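PDB 3UP9: lipoprotein from Actinomyces odontolyticus, which probably binds L-methionine as the solute-binding lipoprotein of an uptake system, holding selenomethionine between its two lobes. Local coordinates for residues T8-A13 / K36-E41; L87-V92 / S240-F245; N95-L100 / F168-I173. All coordinates share one frame; numbering follows the deposited sequence.

Contact 1: residues T8-A13 / K36-E41; sequences TLTVGA and KLDIVE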
loop_
_atom_site.group_PDB
_atom_site.type_symbol
_atom_site.label_atom_id
_atom_site.label_comp_id
_atom_site.label_asym_id
_atom_site.label_seq_id
_atom_site.Cartn_x
_atom_site.Cartn_y
_atom_site.Cartn_z
ATOM N N THR A 8 14.828 7.897 -20.052
ATOM C CA THR A 8 13.574 7.187 -19.905
ATOM C C THR A 8 13.676 6.358 -18.693
ATOM O O THR A 8 14.708 5.730 -18.515
ATOM C CB THR A 8 13.280 6.259 -21.088
ATOM O OG1 THR A 8 12.881 7.064 -22.181
ATOM C CG2 THR A 8 12.146 5.321 -20.761
ATOM N N LEU A 9 12.605 6.301 -17.895
ATOM C CA LEU A 9 12.607 5.548 -16.638
ATOM C C LEU A 9 11.514 4.496 -16.605
ATOM O O LEU A 9 10.370 4.854 -16.680
ATOM C CB LEU A 9 12.359 6.472 -15.452
ATOM C CG LEU A 9 13.368 7.472 -14.965
ATOM C CD1 LEU A 9 12.749 8.242 -13.796
ATOM C CD2 LEU A 9 14.600 6.756 -14.478
ATOM N N THR A 10 11.858 3.210 -16.451
ATOM C CA THR A 10 10.850 2.172 -16.289
ATOM C C THR A 10 10.480 2.132 -14.778
ATOM O O THR A 10 11.340 1.886 -13.898
ATOM C CB THR A 10 11.321 0.808 -16.932
ATOM O OG1 THR A 10 11.860 1.047 -18.245
ATOM C CG2 THR A 10 10.165 -0.185 -17.081
ATOM N N VAL A 11 9.219 2.450 -14.465
ATOM C CA VAL A 11 8.756 2.486 -13.111
ATOM C C VAL A 11 7.570 1.528 -12.939
ATOM O O VAL A 11 6.559 1.657 -13.653
ATOM C CB VAL A 11 8.276 3.895 -12.688
ATOM C CG1 VAL A 11 7.979 3.890 -11.201
ATOM C CG2 VAL A 11 9.302 4.967 -13.025
ATOM N N GLY A 12 7.704 0.581 -11.987
ATOM C CA GLY A 12 6.654 -0.345 -11.631
ATOM C C GLY A 12 5.728 0.196 -10.559
ATOM O O GLY A 12 6.170 0.837 -9.627
ATOM N N ALA A 13 4.430 -0.044 -10.688
ATOM C CA ALA A 13 3.455 0.623 -9.825
ATOM C C ALA A 13 2.211 -0.210 -9.777
ATOM O O ALA A 13 1.861 -0.836 -10.766
ATOM C CB ALA A 13 3.135 2.010 -10.345
ATOM N N LYS A 36 11.072 10.824 -19.479
ATOM C CA LYS A 36 9.943 10.060 -19.984
ATOM C C LYS A 36 9.686 8.896 -19.015
ATOM O O LYS A 36 10.623 8.272 -18.511
ATOM C CB LYS A 36 10.219 9.511 -21.410
ATOM C CG LYS A 36 10.246 10.542 -22.528
ATOM C CD LYS A 36 10.466 9.911 -23.888
ATOM C CE LYS A 36 10.492 10.960 -25.026
ATOM N NZ LYS A 36 10.686 10.350 -26.383
ATOM N N LEU A 37 8.418 8.622 -18.722
ATOM C CA LEU A 37 8.096 7.469 -17.905
ATOM C C LEU A 37 7.567 6.286 -18.706
ATOM O O LEU A 37 6.686 6.416 -19.521
ATOM C CB LEU A 37 7.122 7.831 -16.787
ATOM C CG LEU A 37 7.503 8.923 -15.773
ATOM C CD1 LEU A 37 6.342 9.053 -14.795
ATOM C CD2 LEU A 37 8.826 8.594 -15.104
ATOM N N ASP A 38 8.089 5.113 -18.409
ATOM C CA ASP A 38 7.552 3.831 -18.922
ATOM C C ASP A 38 6.885 3.130 -17.727
ATOM O O ASP A 38 7.557 2.487 -16.968
ATOM C CB ASP A 38 8.686 2.948 -19.471
ATOM C CG ASP A 38 9.136 3.341 -20.874
ATOM O OD1 ASP A 38 8.598 4.322 -21.405
ATOM O OD2 ASP A 38 10.014 2.631 -21.463
ATOM N N ILE A 39 5.560 3.281 -17.571
ATOM C CA ILE A 39 4.867 2.761 -16.423
ATOM C C ILE A 39 4.564 1.296 -16.686
ATOM O O ILE A 39 3.978 0.980 -17.696
ATOM C CB ILE A 39 3.588 3.572 -16.067
ATOM C CG1 ILE A 39 3.936 5.065 -15.863
ATOM C CG2 ILE A 39 2.948 3.047 -14.787
ATOM C CD1 ILE A 39 2.822 6.050 -16.145
ATOM N N VAL A 40 4.917 0.443 -15.724
ATOM C CA VAL A 40 4.581 -0.987 -15.727
ATOM C C VAL A 40 3.725 -1.269 -14.499
ATOM O O VAL A 40 4.104 -0.959 -13.346
ATOM C CB VAL A 40 5.833 -1.884 -15.780
ATOM C CG1 VAL A 40 5.397 -3.349 -15.807
ATOM C CG2 VAL A 40 6.662 -1.494 -17.007
ATOM N N GLU A 41 2.522 -1.802 -14.734
ATOM C CA GLU A 41 1.558 -2.024 -13.662
ATOM C C GLU A 41 1.765 -3.421 -13.064
ATOM O O GLU A 41 2.153 -4.370 -13.775
ATOM C CB GLU A 41 0.140 -1.805 -14.195
ATOM C CG GLU A 41 -0.091 -0.341 -14.478
ATOM C CD GLU A 41 -1.510 0.013 -14.835
ATOM O OE1 GLU A 41 -2.453 -0.808 -14.678
ATOM O OE2 GLU A 41 -1.651 1.170 -15.287
#

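Contact 2: residues L87-V92 / S240-F245; sequences LEPLGV and SVIPAF. With MSE (selenomethionine), chain B.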
loop_
_atom_site.group_PDB
_atom_site.type_symbol
_atom_site.label_atom_id
_atom_site.label_comp_id
_atom_site.label_asym_id
_atom_site.label_seq_id
_atom_site.Cartn_x
_atom_site.Cartn_y
_atom_site.Cartn_z
ATOM N N LEU A 87 -0.551 8.451 1.894
ATOM C CA LEU A 87 -1.022 7.431 2.761
ATOM C C LEU A 87 -2.335 6.872 2.210
ATOM O O LEU A 87 -3.181 7.629 1.687
ATOM C CB LEU A 87 -1.268 8.070 4.145
ATOM C CG LEU A 87 -1.855 7.244 5.264
ATOM C CD1 LEU A 87 -0.745 6.299 5.722
ATOM C CD2 LEU A 87 -2.332 8.185 6.389
ATOM N N GLU A 88 -2.486 5.551 2.320
ATOM C CA GLU A 88 -3.746 4.844 2.059
ATOM C C GLU A 88 -4.227 4.216 3.354
ATOM O O GLU A 88 -3.709 3.155 3.714
ATOM C CB GLU A 88 -3.543 3.710 1.048
ATOM C CG GLU A 88 -3.383 4.097 -0.412
ATOM C CD GLU A 88 -2.557 3.071 -1.180
ATOM O OE1 GLU A 88 -2.748 1.856 -0.961
ATOM O OE2 GLU A 88 -1.676 3.461 -1.983
ATOM N N PRO A 89 -5.194 4.853 4.068
ATOM C CA PRO A 89 -5.685 4.247 5.263
ATOM C C PRO A 89 -6.155 2.772 5.066
ATOM O O PRO A 89 -6.833 2.426 4.083
ATOM C CB PRO A 89 -6.839 5.187 5.680
ATOM C CG PRO A 89 -6.499 6.518 5.088
ATOM C CD PRO A 89 -5.921 6.110 3.775
ATOM N N LEU A 90 -5.749 1.907 5.993
ATOM C CA LEU A 90 -6.113 0.510 5.936
ATOM C C LEU A 90 -7.535 0.384 6.432
ATOM O O LEU A 90 -7.950 1.090 7.384
ATOM C CB LEU A 90 -5.146 -0.326 6.769
ATOM C CG LEU A 90 -5.183 -1.846 6.610
ATOM C CD1 LEU A 90 -4.869 -2.319 5.163
ATOM C CD2 LEU A 90 -4.268 -2.457 7.674
ATOM N N GLY A 91 -8.309 -0.473 5.776
ATOM C CA GLY A 91 -9.688 -0.669 6.181
ATOM C C GLY A 91 -10.077 -2.121 6.416
ATOM O O GLY A 91 -9.467 -3.051 5.892
ATOM N N VAL A 92 -11.087 -2.283 7.249
ATOM C CA VAL A 92 -11.821 -3.509 7.428
ATOM C C VAL A 92 -13.008 -3.330 6.514
ATOM O O VAL A 92 -13.697 -2.288 6.543
ATOM C CB VAL A 92 -12.273 -3.721 8.881
ATOM C CG1 VAL A 92 -13.081 -5.023 8.987
ATOM C CG2 VAL A 92 -11.065 -3.718 9.817
ATOM N N SER A 240 -9.654 7.755 0.600
ATOM C CA SER A 240 -8.852 6.531 0.337
ATOM C C SER A 240 -7.364 6.752 0.074
ATOM O O SER A 240 -6.527 5.838 0.262
ATOM C CB SER A 240 -9.430 5.708 -0.838
ATOM O OG SER A 240 -10.823 5.590 -0.708
ATOM N N VAL A 241 -7.029 7.963 -0.342
ATOM C CA VAL A 241 -5.659 8.295 -0.712
ATOM C C VAL A 241 -5.456 9.714 -0.216
ATOM O O VAL A 241 -6.133 10.619 -0.667
ATOM C CB VAL A 241 -5.410 8.224 -2.237
ATOM C CG1 VAL A 241 -3.999 8.697 -2.531
ATOM C CG2 VAL A 241 -5.706 6.825 -2.796
ATOM N N ILE A 242 -4.533 9.896 0.727
ATOM C CA ILE A 242 -4.296 11.209 1.364
ATOM C C ILE A 242 -2.862 11.637 1.060
ATOM O O ILE A 242 -1.949 10.884 1.341
ATOM C CB ILE A 242 -4.527 11.085 2.906
ATOM C CG1 ILE A 242 -5.917 10.476 3.209
ATOM C CG2 ILE A 242 -4.334 12.415 3.654
ATOM C CD1 ILE A 242 -6.184 10.313 4.711
ATOM N N PRO A 243 -2.639 12.842 0.488
ATOM C CA PRO A 243 -1.271 13.311 0.370
ATOM C C PRO A 243 -0.509 13.305 1.724
ATOM O O PRO A 243 -1.079 13.695 2.754
ATOM C CB PRO A 243 -1.450 14.781 -0.052
ATOM C CG PRO A 243 -2.807 14.844 -0.598
ATOM C CD PRO A 243 -3.591 13.934 0.232
ATOM N N ALA A 244 0.785 12.971 1.704
ATOM C CA ALA A 244 1.590 12.901 2.944
ATOM C C ALA A 244 2.546 14.066 3.054
ATOM O O ALA A 244 3.538 13.939 3.707
ATOM C CB ALA A 244 2.353 11.589 3.000
ATOM N N PHE A 245 2.252 15.175 2.372
ATOM C CA PHE A 245 3.114 16.389 2.296
ATOM C C PHE A 245 2.180 17.561 1.933
ATOM O O PHE A 245 0.939 17.426 1.871
ATOM C CB PHE A 245 4.274 16.264 1.270
ATOM C CG PHE A 245 3.810 16.128 -0.175
ATOM C CD1 PHE A 245 3.479 14.901 -0.702
ATOM C CD2 PHE A 245 3.672 17.246 -0.990
ATOM C CE1 PHE A 245 3.023 14.778 -2.016
ATOM C CE2 PHE A 245 3.234 17.138 -2.297
ATOM C CZ PHE A 245 2.894 15.911 -2.815
ATOM O OXT PHE A 245 2.602 18.692 1.694
HETATM N N MSE B 300 -0.386 0.737 -1.314
HETATM C CA MSE B 300 -0.249 -0.043 -0.065
HETATM C C MSE B 300 -0.534 0.764 1.179
HETATM O O MSE B 300 -0.234 1.988 1.213
HETATM O OXT MSE B 300 -1.056 0.158 2.128
HETATM C CB MSE B 300 1.146 -0.602 0.043
HETATM C CG MSE B 300 1.362 -1.559 1.258
HETATM SE SE MSE B 300 3.173 -2.185 1.299
HETATM C CE MSE B 300 3.416 -3.015 -0.506
HETATM O O HOH W 1 -7.250 3.361 1.330
#

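Contact 3: residues N95-L100 / F168-I173; sequences NKHKSL and FDYAVI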
loop_
_atom_site.group_PDB
_atom_site.type_symbol
_atom_site.label_atom_id
_atom_site.label_comp_id
_atom_site.label_asym_id
_atom_site.label_seq_id
_atom_site.Cartn_x
_atom_site.Cartn_y
_atom_site.Cartn_z
ATOM N N ASN A 95 -18.755 -7.724 2.930
ATOM C CA ASN A 95 -20.011 -7.756 2.195
ATOM C C ASN A 95 -21.168 -8.366 2.990
ATOM O O ASN A 95 -22.277 -8.475 2.443
ATOM C CB ASN A 95 -19.863 -8.513 0.878
ATOM C CG ASN A 95 -19.006 -7.791 -0.119
ATOM O OD1 ASN A 95 -18.810 -6.579 -0.054
ATOM N ND2 ASN A 95 -18.460 -8.535 -1.022
ATOM N N LYS A 96 -20.924 -8.770 4.252
ATOM C CA LYS A 96 -21.930 -9.532 5.045
ATOM C C LYS A 96 -22.430 -8.733 6.251
ATOM O O LYS A 96 -23.497 -9.001 6.776
ATOM C CB LYS A 96 -21.395 -10.952 5.467
ATOM C CG LYS A 96 -21.108 -11.908 4.257
ATOM C CD LYS A 96 -20.400 -13.268 4.566
ATOM C CE LYS A 96 -19.861 -14.022 3.347
ATOM N NZ LYS A 96 -20.771 -13.823 2.179
ATOM N N HIS A 97 -21.653 -7.737 6.681
ATOM C CA HIS A 97 -21.915 -6.944 7.889
ATOM C C HIS A 97 -21.487 -5.492 7.662
ATOM O O HIS A 97 -20.624 -5.200 6.808
ATOM C CB HIS A 97 -21.158 -7.517 9.097
ATOM C CG HIS A 97 -21.250 -9.019 9.248
ATOM N ND1 HIS A 97 -22.368 -9.639 9.710
ATOM C CD2 HIS A 97 -20.321 -10.021 8.981
ATOM C CE1 HIS A 97 -22.171 -10.999 9.711
ATOM N NE2 HIS A 97 -20.914 -11.238 9.258
ATOM N N LYS A 98 -22.065 -4.581 8.448
ATOM C CA LYS A 98 -21.661 -3.167 8.440
ATOM C C LYS A 98 -20.954 -2.807 9.807
ATOM O O LYS A 98 -20.449 -1.703 9.976
ATOM C CB LYS A 98 -22.878 -2.271 8.142
ATOM C CG LYS A 98 -23.070 -1.575 6.769
ATOM C CD LYS A 98 -23.838 -2.299 5.700
ATOM C CE LYS A 98 -25.061 -1.536 5.120
ATOM N NZ LYS A 98 -24.919 -0.421 4.175
ATOM N N SER A 99 -20.895 -3.738 10.756
ATOM C CA SER A 99 -20.240 -3.498 12.058
ATOM C C SER A 99 -19.377 -4.690 12.415
ATOM O O SER A 99 -19.804 -5.831 12.287
ATOM C CB SER A 99 -21.256 -3.306 13.200
ATOM O OG SER A 99 -20.608 -3.244 14.465
ATOM N N LEU A 100 -18.160 -4.415 12.880
ATOM C CA LEU A 100 -17.285 -5.457 13.437
ATOM C C LEU A 100 -17.869 -6.140 14.690
ATOM O O LEU A 100 -17.540 -7.272 14.997
ATOM C CB LEU A 100 -15.888 -4.861 13.692
ATOM C CG LEU A 100 -14.681 -5.763 13.929
ATOM C CD1 LEU A 100 -14.617 -6.798 12.806
ATOM C CD2 LEU A 100 -13.424 -4.896 13.989
ATOM N N PHE A 168 -15.685 -14.895 3.627
ATOM C CA PHE A 168 -15.442 -14.579 5.019
ATOM C C PHE A 168 -16.352 -13.395 5.503
ATOM O O PHE A 168 -16.820 -12.549 4.738
ATOM C CB PHE A 168 -13.939 -14.228 5.218
ATOM C CG PHE A 168 -12.955 -15.280 4.712
ATOM C CD1 PHE A 168 -13.188 -16.642 4.897
ATOM C CD2 PHE A 168 -11.765 -14.898 4.111
ATOM C CE1 PHE A 168 -12.271 -17.603 4.441
ATOM C CE2 PHE A 168 -10.842 -15.838 3.658
ATOM C CZ PHE A 168 -11.085 -17.197 3.816
ATOM N N ASP A 169 -16.543 -13.314 6.808
ATOM C CA ASP A 169 -17.344 -12.253 7.426
ATOM C C ASP A 169 -16.743 -10.838 7.200
ATOM O O ASP A 169 -17.473 -9.878 6.976
ATOM C CB ASP A 169 -17.514 -12.580 8.926
ATOM C CG ASP A 169 -18.405 -13.823 9.180
ATOM O OD1 ASP A 169 -19.638 -13.713 8.966
ATOM O OD2 ASP A 169 -17.884 -14.871 9.631
ATOM N N TYR A 170 -15.417 -10.747 7.234
ATOM C CA TYR A 170 -14.690 -9.490 7.070
ATOM C C TYR A 170 -13.396 -9.793 6.391
ATOM O O TYR A 170 -12.956 -10.932 6.410
ATOM C CB TYR A 170 -14.344 -8.811 8.430
ATOM C CG TYR A 170 -15.538 -8.608 9.319
ATOM C CD1 TYR A 170 -16.004 -9.641 10.110
ATOM C CD2 TYR A 170 -16.229 -7.449 9.311
ATOM C CE1 TYR A 170 -17.139 -9.501 10.871
ATOM C CE2 TYR A 170 -17.352 -7.291 10.086
ATOM C CZ TYR A 170 -17.824 -8.316 10.870
ATOM O OH TYR A 170 -18.953 -8.162 11.688
ATOM N N ALA A 171 -12.754 -8.771 5.834
ATOM C CA ALA A 171 -11.332 -8.912 5.425
ATOM C C ALA A 171 -10.625 -7.588 5.654
ATOM O O ALA A 171 -11.263 -6.550 5.491
ATOM C CB ALA A 171 -11.230 -9.344 3.964
ATOM N N VAL A 172 -9.356 -7.606 6.065
ATOM C CA VAL A 172 -8.562 -6.355 6.177
ATOM C C VAL A 172 -7.824 -6.127 4.860
ATOM O O VAL A 172 -7.129 -7.006 4.394
ATOM C CB VAL A 172 -7.585 -6.361 7.393
ATOM C CG1 VAL A 172 -6.984 -4.968 7.596
ATOM C CG2 VAL A 172 -8.338 -6.842 8.673
ATOM N N ILE A 173 -7.978 -4.940 4.256
ATOM C CA ILE A 173 -7.589 -4.746 2.882
ATOM C C ILE A 173 -6.899 -3.395 2.650
ATOM O O ILE A 173 -7.523 -2.358 2.794
ATOM C CB ILE A 173 -8.779 -4.835 1.905
ATOM C CG1 ILE A 173 -9.692 -6.053 2.177
ATOM C CG2 ILE A 173 -8.264 -4.849 0.457
ATOM C CD1 ILE A 173 -10.744 -6.323 1.072
HETATM O O HOH W 2 -17.692 -10.240 3.657
#

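Contact 1: residues T8-A13 / K36-E41
Residues Thr8 to Ala13 and Lys36 to Glu41 lie side by side as parallel beta strands, their axes 4.6 Å apart at the closest point and 24° from exactly parallel. Five backbone hydrogen bonds join them. Leu9 N donates to Lys36 O, Val11 N to Asp38 O and Ala13 N to Val40 O. In return Asp38 N donates to Leu9 O and Val40 N to Val11 O. The bond from Ala13 is the most bent of the five. Gly12 CA also comes within 3.1 Å of Val40 O, a CA-H...O contact.

Thr8, Lys36, Thr10, Asp38 and Val40 share one face. Thr8 has CG2 anti to its backbone N, and this methyl lies 3.5 Å from Asp38 OD2, the next side chain on that face after its own partner Lys36. Its OG1 sits 3.7 Å from Lys36 CB. The lysine chain is extended and carries its amine away from strand 8-13. Thr10 CG2 meets Val40 CG2.

The other face is mainly apolar here. Leu37 CD2 approaches both Leu9 CB at 4.1 Å and Val11 CG2 at 4.2 Å, so one methyl touches two successive side chains on that face of the partner strand. Ile39 CG2 lies 4.0 Å from Val11 O.

Helix 15-28 covers this apolar face, with Leu22 on Val11 and Ala13 and Thr23 on Ile39. It belongs to the beta-alpha-beta crossover between the two strands. Helix 213-223 packs on Leu9 and Val11. Strand 59-64 pairs with the other edge of strand 7-13.

Contact 2: residues L87-V92 / S240-F245
Leu87 and Ile242 form an antiparallel, hydrogen-bonded backbone pair. Leu87 N donates to Ile242 O at 2.9 Å, and Ile242 N donates to Leu87 O at 2.8 Å. Both bonds are close to straight. Beyond this pair the main chains stay close through weaker CA-H...O contacts: Val241 CA faces Leu87 O, and Glu88 CA lies 3.5 Å from Ser240 O. Pro89 CD also lies against Ser240 O at 3.6 Å, in van der Waals contact. A water sits 2.9 Å from Pro89 O and 2.8 Å from Ser240 O and bridges the two carbonyls, although other acceptors also compete for its protons.

Apolar contact is limited to a few atoms. Pro89 CG meets Ile242 CD1 at 3.8 Å, the two side chains crossing at about a right angle. CG1 of Ile242 is anti to the carbonyl carbon, and its extended end carries CD1 to the proline ring. Val241 points away from the pair and packs on Ile232 and Pro17.

The fold explains the change of partners along 87-92. Strand 86-87 belongs to one mixed sheet and strand 91-93 to the other, so Glu88 to Leu90 form a connection between the two lobes, as in periplasmic binding proteins. The C-terminal strand 242-243 pairs with strand 86-87, just before that connection in the chain.

Polar contacts of Glu88 reach the ligand. Its OE1 accepts a hydrogen bond from the amino N of selenomethionine at 2.6 Å, and also one from Asn176 N. His86 NE2 bonds OE2, so both carboxylate oxygens are held. The negative charge would probably balance the ligand's ammonium group. Arg120, Asn174 and Asn202 also hydrogen-bond the ligand.

Contact 3: residues N95-L100 / F168-I173
His97 and Tyr170 both carry CG anti to the carbonyl carbon, and this brings Tyr170 OH to within 3.5 Å of both CB and CG of His97, the two side chains crossing at about a right angle. The ring planes are 22° apart, but the rings are offset, with centroids 5.1 Å apart and little overlap. His97 NE2 donates an almost straight bond of 2.8 Å to Asp169 OD1. OD1 lies in the imidazole plane, but the N-H meets it on the anti side, 27° out of the carboxylate plane. Thr108 N holds the other oxygen, OD2.

Tyr170 OH donates to Ser99 O at 2.6 Å. Leu100 CD1 sits 3.8 Å from the Tyr170 ring centroid, over the middle of one face, a CH-pi contact. A phenylalanine at Tyr170 would probably leave Ser99 O without this donor and make the loop less firmly held. Lys96 CE lies 3.7 Å from Phe168 O, while its NZ bonds Asp166 O. A water accepts from Asn95 N and donates to Phe168 O.

Segment 95-100 lies in the loop from strand 91-93 to strand 107-112. Strand 170-173 runs between those two strands in the five-stranded sheet.

Contacts 1 and 2 reach the same mixed sheet, their centres about 23 Å and nearest atoms about 9 Å apart. Strand 170-173 of contact 3 is in the other sheet. Contacts 1 and 3 lie on opposite sides of the chain's centre, their centres about 35 Å apart. Segment 87-92 of contact 2 passes from the first sheet into the second. Contact 3 is nested in the chain loop closed by contact 2, centres about 19 Å apart. They touch where Gly91 O and Ile173 N make a probable 2.9 Å hydrogen bond and Leu90 packs on Val172 and Ile173. Contact 2 supplies Glu88 to the selenomethionine pocket. Strand 170-173 leads into Asn174 and Asn176, which also line it.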